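Local coordinates for putative uncharacterized protein (Chaetomium thermophilum, PDB 5T8V) that is thought, as the C-terminal HEAT-repeat part of the Scc2 cohesin loader, to act in loading cohesin onto chromatin, at residues A[939-951]-A[987-1000]. Numbering follows the deposited sequence.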
loop_
_atom_site.group_PDB
_atom_site.type_symbol
_atom_site.label_atom_id
_atom_site.label_comp_id
_atom_site.label_asym_id
_atom_site.label_seq_id
_atom_site.Cartn_x
_atom_site.Cartn_y
_atom_site.Cartn_z
ATOM N N TYR A 939 -58.734 28.606 24.355
ATOM C CA TYR A 939 -57.462 29.296 24.525
ATOM C C TYR A 939 -57.430 30.153 25.782
ATOM O O TYR A 939 -56.411 30.804 26.043
ATOM C CB TYR A 939 -57.161 30.183 23.306
ATOM C CG TYR A 939 -57.212 29.455 21.981
ATOM C CD1 TYR A 939 -58.412 29.301 21.297
ATOM C CD2 TYR A 939 -56.061 28.928 21.409
ATOM C CE1 TYR A 939 -58.466 28.638 20.084
ATOM C CE2 TYR A 939 -56.104 28.264 20.195
ATOM C CZ TYR A 939 -57.309 28.122 19.537
ATOM O OH TYR A 939 -57.360 27.464 18.330
ATOM N N GLU A 940 -58.507 30.172 26.566
ATOM C CA GLU A 940 -58.543 31.010 27.760
ATOM C C GLU A 940 -57.462 30.666 28.778
ATOM O O GLU A 940 -56.960 31.598 29.427
ATOM C CB GLU A 940 -59.934 30.926 28.401
ATOM C CG GLU A 940 -60.119 31.834 29.617
ATOM C CD GLU A 940 -59.651 31.200 30.919
ATOM O OE1 GLU A 940 -59.676 29.955 31.024
ATOM O OE2 GLU A 940 -59.257 31.951 31.839
ATOM N N PRO A 941 -57.077 29.403 28.999
ATOM C CA PRO A 941 -55.992 29.160 29.970
ATOM C C PRO A 941 -54.684 29.832 29.587
ATOM O O PRO A 941 -54.019 30.427 30.448
ATOM C CB PRO A 941 -55.871 27.627 29.994
ATOM C CG PRO A 941 -56.652 27.138 28.825
ATOM C CD PRO A 941 -57.709 28.144 28.571
ATOM N N LEU A 942 -54.295 29.760 28.314
ATOM C CA LEU A 942 -53.094 30.456 27.869
ATOM C C LEU A 942 -53.223 31.958 28.084
ATOM O O LEU A 942 -52.346 32.591 28.684
ATOM C CB LEU A 942 -52.822 30.143 26.397
ATOM C CG LEU A 942 -52.289 28.743 26.090
ATOM C CD1 LEU A 942 -52.257 28.502 24.588
ATOM C CD2 LEU A 942 -50.905 28.553 26.686
ATOM N N ALA A 943 -54.317 32.550 27.597
ATOM C CA ALA A 943 -54.540 33.977 27.798
ATOM C C ALA A 943 -54.444 34.344 29.273
ATOM O O ALA A 943 -53.904 35.397 29.628
ATOM C CB ALA A 943 -55.903 34.379 27.233
ATOM N N ARG A 944 -54.962 33.483 30.148
ATOM C CA ARG A 944 -54.880 33.730 31.582
ATOM C C ARG A 944 -53.433 33.718 32.052
ATOM O O ARG A 944 -53.029 34.553 32.870
ATOM C CB ARG A 944 -55.703 32.682 32.332
ATOM C CG ARG A 944 -55.751 32.868 33.843
ATOM C CD ARG A 944 -56.535 31.743 34.509
ATOM N NE ARG A 944 -55.928 30.437 34.264
ATOM C CZ ARG A 944 -56.448 29.279 34.660
ATOM N NH1 ARG A 944 -57.595 29.253 35.325
ATOM N NH2 ARG A 944 -55.819 28.143 34.390
ATOM N N LEU A 945 -52.634 32.778 31.543
ATOM C CA LEU A 945 -51.218 32.740 31.894
ATOM C C LEU A 945 -50.515 34.027 31.474
ATOM O O LEU A 945 -49.810 34.659 32.274
ATOM C CB LEU A 945 -50.567 31.521 31.240
ATOM C CG LEU A 945 -49.060 31.341 31.418
ATOM C CD1 LEU A 945 -48.679 31.328 32.889
ATOM C CD2 LEU A 945 -48.625 30.057 30.732
ATOM N N VAL A 946 -50.707 34.437 30.218
ATOM C CA VAL A 946 -50.072 35.654 29.716
ATOM C C VAL A 946 -50.502 36.857 30.548
ATOM O O VAL A 946 -49.675 37.679 30.961
ATOM C CB VAL A 946 -50.407 35.853 28.225
ATOM C CG1 VAL A 946 -49.751 37.120 27.682
ATOM C CG2 VAL A 946 -49.975 34.637 27.410
ATOM N N ILE A 947 -51.806 36.975 30.807
ATOM C CA ILE A 947 -52.327 38.136 31.526
ATOM C C ILE A 947 -51.765 38.179 32.940
ATOM O O ILE A 947 -51.341 39.233 33.427
ATOM C CB ILE A 947 -53.867 38.117 31.529
ATOM C CG1 ILE A 947 -54.394 38.323 30.104
ATOM C CG2 ILE A 947 -54.424 39.203 32.454
ATOM C CD1 ILE A 947 -55.880 38.057 29.946
ATOM N N SER A 948 -51.759 37.035 33.628
ATOM C CA SER A 948 -51.208 36.999 34.978
ATOM C C SER A 948 -49.736 37.391 34.975
ATOM O O SER A 948 -49.281 38.131 35.854
ATOM C CB SER A 948 -51.398 35.611 35.591
ATOM O OG SER A 948 -50.779 34.609 34.802
ATOM N N SER A 949 -48.978 36.915 33.984
ATOM C CA SER A 949 -47.563 37.267 33.908
ATOM C C SER A 949 -47.380 38.769 33.707
ATOM O O SER A 949 -46.567 39.404 34.388
ATOM C CB SER A 949 -46.894 36.483 32.782
ATOM O OG SER A 949 -46.948 35.090 33.034
ATOM N N LEU A 950 -48.135 39.355 32.775
ATOM C CA LEU A 950 -48.024 40.790 32.524
ATOM C C LEU A 950 -48.401 41.596 33.762
ATOM O O LEU A 950 -47.672 42.511 34.175
ATOM C CB LEU A 950 -48.908 41.173 31.335
ATOM C CG LEU A 950 -48.477 40.582 29.991
ATOM C CD1 LEU A 950 -49.593 40.692 28.962
ATOM C CD2 LEU A 950 -47.219 41.272 29.487
ATOM N N LYS A 951 -49.549 41.275 34.364
ATOM C CA LYS A 951 -49.927 41.890 35.632
ATOM C C LYS A 951 -48.766 41.837 36.612
ATOM O O LYS A 951 -48.410 42.846 37.229
ATOM C CB LYS A 951 -51.157 41.188 36.215
ATOM C CG LYS A 951 -52.455 41.433 35.450
ATOM C CD LYS A 951 -53.018 42.818 35.732
ATOM C CE LYS A 951 -54.126 43.181 34.755
ATOM N NZ LYS A 951 -54.480 44.628 34.816
ATOM N N CYS A 987 -47.371 31.067 20.729
ATOM C CA CYS A 987 -48.818 31.257 20.683
ATOM C C CYS A 987 -49.124 32.746 20.648
ATOM O O CYS A 987 -48.919 33.450 21.643
ATOM C CB CYS A 987 -49.485 30.591 21.884
ATOM S SG CYS A 987 -48.637 30.852 23.449
ATOM N N ASN A 988 -49.622 33.224 19.512
ATOM C CA ASN A 988 -50.042 34.611 19.368
ATOM C C ASN A 988 -51.562 34.652 19.462
ATOM O O ASN A 988 -52.262 34.211 18.542
ATOM C CB ASN A 988 -49.547 35.202 18.051
ATOM C CG ASN A 988 -49.175 36.670 18.175
ATOM O OD1 ASN A 988 -48.852 37.151 19.262
ATOM N ND2 ASN A 988 -49.218 37.388 17.059
ATOM N N LEU A 989 -52.069 35.173 20.574
ATOM C CA LEU A 989 -53.507 35.220 20.837
ATOM C C LEU A 989 -54.135 36.497 20.288
ATOM O O LEU A 989 -54.869 37.201 20.978
ATOM C CB LEU A 989 -53.754 35.086 22.335
ATOM C CG LEU A 989 -53.240 33.796 22.981
ATOM C CD1 LEU A 989 -53.328 33.883 24.496
ATOM C CD2 LEU A 989 -54.016 32.589 22.472
ATOM N N ASP A 990 -53.845 36.801 19.022
ATOM C CA ASP A 990 -54.405 38.000 18.407
ATOM C C ASP A 990 -55.909 37.879 18.208
ATOM O O ASP A 990 -56.614 38.894 18.192
ATOM C CB ASP A 990 -53.717 38.275 17.071
ATOM C CG ASP A 990 -52.229 38.528 17.222
ATOM O OD1 ASP A 990 -51.788 38.826 18.352
ATOM O OD2 ASP A 990 -51.503 38.434 16.210
ATOM N N SER A 991 -56.419 36.655 18.053
ATOM C CA SER A 991 -57.855 36.463 17.897
ATOM C C SER A 991 -58.616 36.772 19.180
ATOM O O SER A 991 -59.806 37.103 19.115
ATOM C CB SER A 991 -58.148 35.030 17.446
ATOM O OG SER A 991 -57.734 34.094 18.422
ATOM N N HIS A 992 -57.965 36.672 20.333
ATOM C CA HIS A 992 -58.582 37.001 21.620
ATOM C C HIS A 992 -58.229 38.419 22.049
ATOM O O HIS A 992 -57.859 38.675 23.194
ATOM C CB HIS A 992 -58.156 35.991 22.677
ATOM C CG HIS A 992 -58.506 34.578 22.332
ATOM N ND1 HIS A 992 -57.813 33.850 21.389
ATOM C CD2 HIS A 992 -59.483 33.762 22.793
ATOM C CE1 HIS A 992 -58.345 32.645 21.286
ATOM N NE2 HIS A 992 -59.359 32.565 22.130
ATOM N N HIS A 993 -58.347 39.365 21.116
ATOM C CA HIS A 993 -58.064 40.761 21.420
ATOM C C HIS A 993 -59.031 41.349 22.437
ATOM O O HIS A 993 -58.807 42.474 22.897
ATOM C CB HIS A 993 -58.094 41.595 20.137
ATOM C CG HIS A 993 -59.400 41.543 19.407
ATOM N ND1 HIS A 993 -59.782 40.464 18.639
ATOM C CD2 HIS A 993 -60.407 42.443 19.320
ATOM C CE1 HIS A 993 -60.972 40.699 18.114
ATOM N NE2 HIS A 993 -61.374 41.894 18.513
ATOM N N GLU A 994 -60.093 40.629 22.795
ATOM C CA GLU A 994 -61.040 41.097 23.798
ATOM C C GLU A 994 -60.776 40.521 25.180
ATOM O O GLU A 994 -61.049 41.192 26.181
ATOM C CB GLU A 994 -62.471 40.751 23.373
ATOM C CG GLU A 994 -63.498 41.819 23.727
ATOM C CD GLU A 994 -63.259 43.122 22.988
ATOM O OE1 GLU A 994 -62.637 43.089 21.906
ATOM O OE2 GLU A 994 -63.688 44.181 23.493
ATOM N N MET A 995 -60.249 39.296 25.261
ATOM C CA MET A 995 -59.909 38.713 26.554
ATOM C C MET A 995 -58.876 39.543 27.301
ATOM O O MET A 995 -58.812 39.472 28.534
ATOM C CB MET A 995 -59.389 37.284 26.359
ATOM C CG MET A 995 -58.869 36.610 27.628
ATOM S SD MET A 995 -60.119 36.449 28.921
ATOM C CE MET A 995 -59.143 35.749 30.251
ATOM N N PHE A 996 -58.070 40.330 26.588
ATOM C CA PHE A 996 -57.022 41.121 27.219
ATOM C C PHE A 996 -57.487 42.517 27.612
ATOM O O PHE A 996 -56.951 43.090 28.568
ATOM C CB PHE A 996 -55.814 41.232 26.283
ATOM C CG PHE A 996 -54.973 39.986 26.234
ATOM C CD1 PHE A 996 -55.332 38.921 25.424
ATOM C CD2 PHE A 996 -53.823 39.882 26.999
ATOM C CE1 PHE A 996 -54.560 37.777 25.379
ATOM C CE2 PHE A 996 -53.047 38.740 26.957
ATOM C CZ PHE A 996 -53.416 37.686 26.146
ATOM N N LYS A 997 -58.469 43.083 26.908
ATOM C CA LYS A 997 -58.919 44.428 27.248
ATOM C C LYS A 997 -59.661 44.452 28.578
ATOM O O LYS A 997 -59.701 45.493 29.244
ATOM C CB LYS A 997 -59.810 44.991 26.141
ATOM C CG LYS A 997 -60.005 46.499 26.243
ATOM C CD LYS A 997 -61.152 46.998 25.382
ATOM C CE LYS A 997 -61.348 48.498 25.561
ATOM N NZ LYS A 997 -62.508 49.018 24.791
ATOM N N GLU A 998 -60.250 43.324 28.983
ATOM C CA GLU A 998 -60.984 43.290 30.245
ATOM C C GLU A 998 -60.064 43.529 31.435
ATOM O O GLU A 998 -60.511 44.035 32.471
ATOM C CB GLU A 998 -61.707 41.950 30.398
ATOM C CG GLU A 998 -62.594 41.569 29.219
ATOM C CD GLU A 998 -63.579 42.661 28.844
ATOM O OE1 GLU A 998 -63.218 43.537 28.029
ATOM O OE2 GLU A 998 -64.712 42.649 29.371
ATOM N N HIS A 999 -58.784 43.177 31.309
ATOM C CA HIS A 999 -57.821 43.340 32.393
ATOM C C HIS A 999 -56.901 44.535 32.200
ATOM O O HIS A 999 -56.399 45.081 33.188
ATOM C CB HIS A 999 -56.969 42.074 32.536
ATOM C CG HIS A 999 -57.773 40.820 32.687
ATOM N ND1 HIS A 999 -58.470 40.254 31.642
ATOM C CD2 HIS A 999 -57.993 40.026 33.761
ATOM C CE1 HIS A 999 -59.083 39.163 32.065
ATOM N NE2 HIS A 999 -58.810 39.002 33.348
ATOM N N PHE A 1000 -56.664 44.948 30.955
ATOM C CA PHE A 1000 -55.878 46.139 30.640
ATOM C C PHE A 1000 -56.812 47.153 29.990
ATOM O O PHE A 1000 -56.915 47.204 28.755
ATOM C CB PHE A 1000 -54.710 45.793 29.714
ATOM C CG PHE A 1000 -53.853 44.667 30.221
ATOM C CD1 PHE A 1000 -52.764 44.921 31.036
ATOM C CD2 PHE A 1000 -54.144 43.355 29.889
ATOM C CE1 PHE A 1000 -51.978 43.885 31.506
ATOM C CE2 PHE A 1000 -53.363 42.316 30.356
ATOM C CZ PHE A 1000 -52.279 42.580 31.164
#
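K951 gives the one hydrogen bond between segment 939-951 and the loop 987-1000: its NZ reaches H999 O at 2.6 Å, coming from above the carbonyl plane rather than along a lone pair. The chain gets there by a bend at chi2 (-76°), which brings CE over one face of the F1000 ring, offset toward the rim. From this position NZ also makes a cation-pi contact, 4.5 Å from the F1000 centroid. With the amino group gone, as in an alanine here, H999 O is likely to lose this donor and the F1000 face its cation-pi partner. L950 CB meets CZ of the same ring.

One turn back along the helix, I947 divides its branches between two rings. CD1 lies over a face of F996, 4.2 Å from its centroid, while CG2, set anti to the backbone N, covers a face of H999. V946 CG1 meets F996 from the side, in the plane of the ring, 3.7 Å from CE2.

Such packing suits a solenoid of HEAT repeats: helix 940-960 is bordered by helices 919-935 and 969-986, and the loop running on from the latter folds back along it before helix 1009-1016 begins. L942 and V946 touch those two neighbours respectively, and F1000 leans on L1011 and I1015 of the last.

Toward the start of the helix A943 CB sits between M995 CG, at 3.7 Å, and L989 CD1. M995, bent at chi2, turns its CE toward I947 CD1 and E940 CG. At the N-cap, Y939 and H992 cross with their ring planes inclined at 58°, Y939 CD1 approaching the imidazole at its CE1 edge.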